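Local structure of ribosomal RNA small subunit methyltransferase E (Bacillus subtilis, 1VHK) at residues L10-Q13 and Q14-A18; A138-A141 and A142-S145. The protein probably methylates N3 of a specific uridine in 16S ribosomal RNA of the assembled small subunit, with S-adenosylmethionine as methyl donor. One frame throughout, in Å; residues are numbered along the deposited sequence.

Interaction 1 of 2, residues L10-Q13 and Q14-A18; sequences LTKQ and QIEEA
Thr11 O and Ile15 N, 3.1 Å apart, make the first i to i+4 hydrogen bond of the short helix 12-16. Glu16 N follows on Lys12 O at 3.0 Å. Glu17 N makes only a weak bond to Gln13 O. Thr11 is the N-cap residue; its hydroxyl makes no capping bond, but its backbone N-H is held by the side chain of Gln14. The distance from Thr11 N to Gln14 OE1 is 3.2 Å, and the donor sits 27° off the amide carbonyl plane. CG of Gln14 stands beside its own backbone N (chi1 -68°) and the chain is extended, which carries OE1 back past the helix start. The same OE1 meets CD1 of Leu10, whose side chain crosses at about a right angle. CB of Leu10 packs on CG1 of Ile15 at 3.6 Å. CE of Lys12 lies 3.5 Å from OE2 of Glu16, without a salt bridge. Lys12 also makes a cation-pi contact with Trp72, and its backbone N is hydrogen-bonded to Asp49 OD2. Ile15 touches Val69 of strand 64-72. The Gln14 to Thr11 bond is one half of a capping box, beside the five-stranded sheet of the N-terminal, PUA-family part.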
ATOM      1  N   LEU A  10      -6.421 -28.237  -0.852  1.00 53.37           N
ATOM      2  CA  LEU A  10      -6.563 -29.165  -1.949  1.00 53.71           C
ATOM      3  C   LEU A  10      -5.945 -28.516  -3.195  1.00 53.99           C
ATOM      4  O   LEU A  10      -5.731 -27.296  -3.151  1.00 54.34           O
ATOM      5  CB  LEU A  10      -8.022 -29.494  -2.191  1.00 56.79           C
ATOM      6  CG  LEU A  10      -8.660 -30.617  -1.372  1.00 58.32           C
ATOM      7  CD1 LEU A  10      -7.634 -31.696  -1.038  1.00 59.03           C
ATOM      8  CD2 LEU A  10      -9.354 -30.111  -0.127  1.00 56.11           C
ATOM      9  N   THR A  11      -5.581 -29.289  -4.182  1.00 54.13           N
ATOM     10  CA  THR A  11      -4.964 -28.756  -5.416  1.00 54.28           C
ATOM     11  C   THR A  11      -6.071 -28.559  -6.420  1.00 54.64           C
ATOM     12  O   THR A  11      -7.139 -29.154  -6.167  1.00 55.30           O
ATOM     13  CB  THR A  11      -3.940 -29.781  -5.941  1.00 54.38           C
ATOM     14  OG1 THR A  11      -2.860 -29.878  -4.996  1.00 52.76           O
ATOM     15  CG2 THR A  11      -3.386 -29.362  -7.290  1.00 56.05           C
ATOM     16  N   LYS A  12      -5.924 -27.814  -7.512  1.00 55.50           N
ATOM     17  CA  LYS A  12      -7.066 -27.767  -8.436  1.00 56.95           C
ATOM     18  C   LYS A  12      -7.457 -29.185  -8.863  1.00 59.06           C
ATOM     19  O   LYS A  12      -8.626 -29.565  -8.745  1.00 57.71           O
ATOM     20  CB  LYS A  12      -6.871 -26.882  -9.649  1.00 52.51           C
ATOM     21  CG  LYS A  12      -8.070 -26.966 -10.619  1.00 49.40           C
ATOM     22  CD  LYS A  12      -7.772 -26.177 -11.881  1.00 48.13           C
ATOM     23  CE  LYS A  12      -8.760 -26.539 -12.986  1.00 46.09           C
ATOM     24  NZ  LYS A  12      -8.493 -25.706 -14.188  1.00 48.47           N
ATOM     25  N   GLN A  13      -6.494 -29.992  -9.309  1.00 61.08           N
ATOM     26  CA  GLN A  13      -6.809 -31.346  -9.747  1.00 64.61           C
ATOM     27  C   GLN A  13      -7.434 -32.226  -8.702  1.00 65.39           C
ATOM     28  O   GLN A  13      -8.309 -33.051  -9.047  1.00 65.57           O
ATOM     29  CB  GLN A  13      -5.607 -31.985 -10.454  1.00 68.56           C
ATOM     30  CG  GLN A  13      -5.276 -31.193 -11.741  1.00 73.11           C
ATOM     31  CD  GLN A  13      -4.373 -31.958 -12.676  1.00 73.48           C
ATOM     32  OE1 GLN A  13      -3.504 -32.706 -12.226  1.00 75.17           O
ATOM     33  NE2 GLN A  13      -4.564 -31.776 -13.979  1.00 74.13           N
ATOM     34  N   GLN A  14      -7.155 -32.033  -7.413  1.00 66.27           N
ATOM     35  CA  GLN A  14      -7.813 -32.785  -6.356  1.00 66.52           C
ATOM     36  C   GLN A  14      -9.266 -32.335  -6.196  1.00 66.83           C
ATOM     37  O   GLN A  14     -10.102 -33.129  -5.787  1.00 67.39           O
ATOM     38  CB  GLN A  14      -7.105 -32.682  -5.013  1.00 66.31           C
ATOM     39  CG  GLN A  14      -5.759 -33.338  -4.904  1.00 67.73           C
ATOM     40  CD  GLN A  14      -5.070 -33.165  -3.572  1.00 69.02           C
ATOM     41  OE1 GLN A  14      -5.179 -32.151  -2.883  1.00 70.20           O
ATOM     42  NE2 GLN A  14      -4.315 -34.188  -3.169  1.00 69.79           N
ATOM     43  N   ILE A  15      -9.575 -31.073  -6.451  1.00 67.61           N
ATOM     44  CA  ILE A  15     -10.951 -30.587  -6.342  1.00 68.29           C
ATOM     45  C   ILE A  15     -11.776 -31.003  -7.548  1.00 70.00           C
ATOM     46  O   ILE A  15     -12.992 -31.159  -7.464  1.00 70.54           O
ATOM     47  CB  ILE A  15     -10.982 -29.053  -6.191  1.00 66.07           C
ATOM     48  CG1 ILE A  15     -10.179 -28.649  -4.954  1.00 65.37           C
ATOM     49  CG2 ILE A  15     -12.400 -28.529  -6.131  1.00 61.76           C
ATOM     50  CD1 ILE A  15      -9.985 -27.173  -4.753  1.00 64.51           C
ATOM     51  N   GLU A  16     -11.116 -31.183  -8.688  1.00 71.71           N
ATOM     52  CA  GLU A  16     -11.765 -31.620  -9.914  1.00 73.50           C
ATOM     53  C   GLU A  16     -12.104 -33.111  -9.810  1.00 73.69           C
ATOM     54  O   GLU A  16     -13.071 -33.604 -10.375  1.00 74.06           O
ATOM     55  CB  GLU A  16     -10.850 -31.377 -11.116  1.00 77.15           C
ATOM     56  CG  GLU A  16     -10.640 -29.914 -11.455  1.00 80.71           C
ATOM     57  CD  GLU A  16     -10.771 -29.629 -12.939  1.00 82.88           C
ATOM     58  OE1 GLU A  16     -11.883 -29.246 -13.372  1.00 82.94           O
ATOM     59  OE2 GLU A  16      -9.759 -29.786 -13.654  1.00 84.87           O
ATOM     60  N   GLU A  17     -11.310 -33.806  -9.021  1.00 73.53           N
ATOM     61  CA  GLU A  17     -11.417 -35.220  -8.750  1.00 73.31           C
ATOM     62  C   GLU A  17     -12.857 -35.696  -8.635  1.00 72.73           C
ATOM     63  O   GLU A  17     -13.252 -36.593  -9.394  1.00 73.37           O
ATOM     64  CB  GLU A  17     -10.623 -35.550  -7.487  1.00 74.44           C
ATOM     65  CG  GLU A  17     -10.708 -36.950  -6.961  1.00 77.35           C
ATOM     66  CD  GLU A  17     -10.888 -37.024  -5.454  1.00 78.67           C
ATOM     67  OE1 GLU A  17     -12.010 -37.354  -5.012  1.00 78.00           O
ATOM     68  OE2 GLU A  17      -9.916 -36.770  -4.704  1.00 79.24           O
ATOM     69  N   ALA A  18     -13.624 -35.136  -7.710  1.00 70.95           N
ATOM     70  CA  ALA A  18     -15.017 -35.502  -7.482  1.00 67.70           C
ATOM     71  C   ALA A  18     -15.976 -34.381  -7.856  1.00 66.37           C
ATOM     72  O   ALA A  18     -15.552 -33.274  -8.202  1.00 66.85           O
ATOM     73  CB  ALA A  18     -15.208 -35.900  -6.033  1.00 65.18           C
TER

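Interaction 2 of 2, residues A138-A141 and A142-S145; sequences AKEA and AEQS
Lys139 and Glu143 lie one turn apart in the last turns of helix 131-144, in the RNA methyltransferase domain of the SPOUT clan. Their side chains are inclined to each other. The aliphatic part of the lysine passes the carboxylate, with CD 4.0 Å from Glu143 OE1. Lys139 NZ remains 4.3 Å from that oxygen, so the charges are near but form no salt bridge. The firm partner of NZ is Glu27. Glu143 has CG beside its own backbone N (chi1 -74°), and this turns the carboxylate back along the helix. Its CG then rests over Lys139 O, and OE2 comes near CA of Glu140. Phe7 of strand 5-7 also touches Glu143. With an alanine in place of Glu143, Lys139 would probably lose a nearby negative charge, although Glu27 would remain, and its carbonyl oxygen would lose the cover of CG and the carboxylate.

Glu140 and Gln144 form a second i to i+4 pair. The carboxylate and amide planes are only 15° apart. OE2 of Glu140 meets CG of Gln144, while Gln144 NE2 is 3.8 Å from OE2. The other oxygen, OE1, makes a salt bridge to Arg235 of the second subunit.

The small residues Ala138, Ala141 and Ala142 all touch Thr103 of helix 94-104, and Ala141 also packs on Arg235 of the second subunit. Gln144 N is hydrogen-bonded to Glu140 O at 2.8 Å. Ser145 N makes a weak bond to Ala141 O. The serine OG sits between its own N and carbonyl carbon (chi1 63°) and gives a second bond to Ala141 O, at 2.8 Å.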
ATOM      1  N   ALA A 138      -1.266 -12.344   7.602  1.00 34.27           N
ATOM      2  CA  ALA A 138      -0.928 -12.490   6.216  1.00 31.93           C
ATOM      3  C   ALA A 138      -1.988 -13.259   5.440  1.00 32.85           C
ATOM      4  O   ALA A 138      -2.226 -12.953   4.277  1.00 33.80           O
ATOM      5  CB  ALA A 138       0.400 -13.209   6.061  1.00 29.55           C
ATOM      6  N   LYS A 139      -2.560 -14.263   6.084  1.00 31.99           N
ATOM      7  CA  LYS A 139      -3.614 -15.087   5.538  1.00 30.28           C
ATOM      8  C   LYS A 139      -4.918 -14.307   5.367  1.00 29.79           C
ATOM      9  O   LYS A 139      -5.621 -14.437   4.377  1.00 26.98           O
ATOM     10  CB  LYS A 139      -3.859 -16.253   6.518  1.00 33.07           C
ATOM     11  CG  LYS A 139      -4.355 -17.522   5.848  1.00 33.90           C
ATOM     12  CD  LYS A 139      -5.228 -18.352   6.783  1.00 32.12           C
ATOM     13  CE  LYS A 139      -5.641 -19.647   6.096  1.00 31.87           C
ATOM     14  NZ  LYS A 139      -6.657 -20.378   6.890  1.00 35.12           N
ATOM     15  N   GLU A 140      -5.228 -13.450   6.333  1.00 29.49           N
ATOM     16  CA  GLU A 140      -6.472 -12.650   6.264  1.00 31.44           C
ATOM     17  C   GLU A 140      -6.329 -11.548   5.238  1.00 31.59           C
ATOM     18  O   GLU A 140      -7.160 -11.329   4.336  1.00 31.62           O
ATOM     19  CB  GLU A 140      -6.789 -12.172   7.663  1.00 32.84           C
ATOM     20  CG  GLU A 140      -8.031 -11.474   7.990  1.00 40.33           C
ATOM     21  CD  GLU A 140      -8.306 -10.148   7.324  1.00 47.66           C
ATOM     22  OE1 GLU A 140      -7.362  -9.352   7.117  1.00 48.45           O
ATOM     23  OE2 GLU A 140      -9.498  -9.893   6.968  1.00 50.75           O
ATOM     24  N   ALA A 141      -5.172 -10.869   5.237  1.00 31.12           N
ATOM     25  CA  ALA A 141      -4.915  -9.839   4.214  1.00 29.28           C
ATOM     26  C   ALA A 141      -5.007 -10.495   2.826  1.00 29.42           C
ATOM     27  O   ALA A 141      -5.533  -9.955   1.857  1.00 26.77           O
ATOM     28  CB  ALA A 141      -3.531  -9.260   4.424  1.00 28.96           C
ATOM     29  N   ALA A 142      -4.443 -11.706   2.770  1.00 27.42           N
ATOM     30  CA  ALA A 142      -4.434 -12.501   1.579  1.00 28.95           C
ATOM     31  C   ALA A 142      -5.852 -12.831   1.103  1.00 29.44           C
ATOM     32  O   ALA A 142      -6.098 -12.805  -0.099  1.00 29.11           O
ATOM     33  CB  ALA A 142      -3.614 -13.768   1.765  1.00 27.71           C
ATOM     34  N   GLU A 143      -6.758 -13.122   2.019  1.00 30.93           N
ATOM     35  CA  GLU A 143      -8.150 -13.389   1.727  1.00 31.70           C
ATOM     36  C   GLU A 143      -8.880 -12.138   1.250  1.00 30.54           C
ATOM     37  O   GLU A 143      -9.592 -12.161   0.268  1.00 27.72           O
ATOM     38  CB  GLU A 143      -8.902 -13.913   2.980  1.00 30.72           C
ATOM     39  CG  GLU A 143      -8.528 -15.354   3.282  1.00 38.49           C
ATOM     40  CD  GLU A 143      -8.655 -15.744   4.734  1.00 41.77           C
ATOM     41  OE1 GLU A 143      -8.502 -16.958   5.036  1.00 43.89           O
ATOM     42  OE2 GLU A 143      -8.896 -14.854   5.580  1.00 41.54           O
ATOM     43  N   GLN A 144      -8.674 -11.029   1.979  1.00 32.04           N
ATOM     44  CA  GLN A 144      -9.396  -9.811   1.631  1.00 32.25           C
ATOM     45  C   GLN A 144      -8.891  -9.150   0.374  1.00 31.90           C
ATOM     46  O   GLN A 144      -9.691  -8.424  -0.249  1.00 34.18           O
ATOM     47  CB  GLN A 144      -9.481  -8.837   2.787  1.00 36.06           C
ATOM     48  CG  GLN A 144     -10.231  -9.356   4.006  1.00 44.30           C
ATOM     49  CD  GLN A 144     -11.675  -9.709   3.728  1.00 46.83           C
ATOM     50  OE1 GLN A 144     -12.372  -9.064   2.950  1.00 49.00           O
ATOM     51  NE2 GLN A 144     -12.166 -10.761   4.381  1.00 49.81           N
ATOM     52  N   SER A 145      -7.694  -9.450  -0.100  1.00 29.90           N
ATOM     53  CA  SER A 145      -7.160  -8.776  -1.267  1.00 29.09           C
ATOM     54  C   SER A 145      -7.208  -9.611  -2.524  1.00 29.30           C
ATOM     55  O   SER A 145      -6.731  -9.163  -3.575  1.00 29.41           O
ATOM     56  CB  SER A 145      -5.727  -8.298  -1.024  1.00 26.35           C
ATOM     57  OG  SER A 145      -4.890  -9.405  -0.788  1.00 28.06           O
TER

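How the interactions relate
Both interactions are local. They lie on different helices, yet both touch the five-stranded sheet, at strands 64-72 and 5-7. Interaction 1 is a surface contact at the start of helix 12-16, about 25 Å from the centre of the chain. Interaction 2 is partly buried in the last turns of helix 131-144, about 9 Å from that centre. The two are about 22 Å apart, centre to centre, and do not touch. Each has a lysine and a glutamate four apart, near but not salt-bridged. The lysine finds an aromatic ring in interaction 1 and an acidic side chain in interaction 2. Of the two, interaction 2 alone reaches the second subunit.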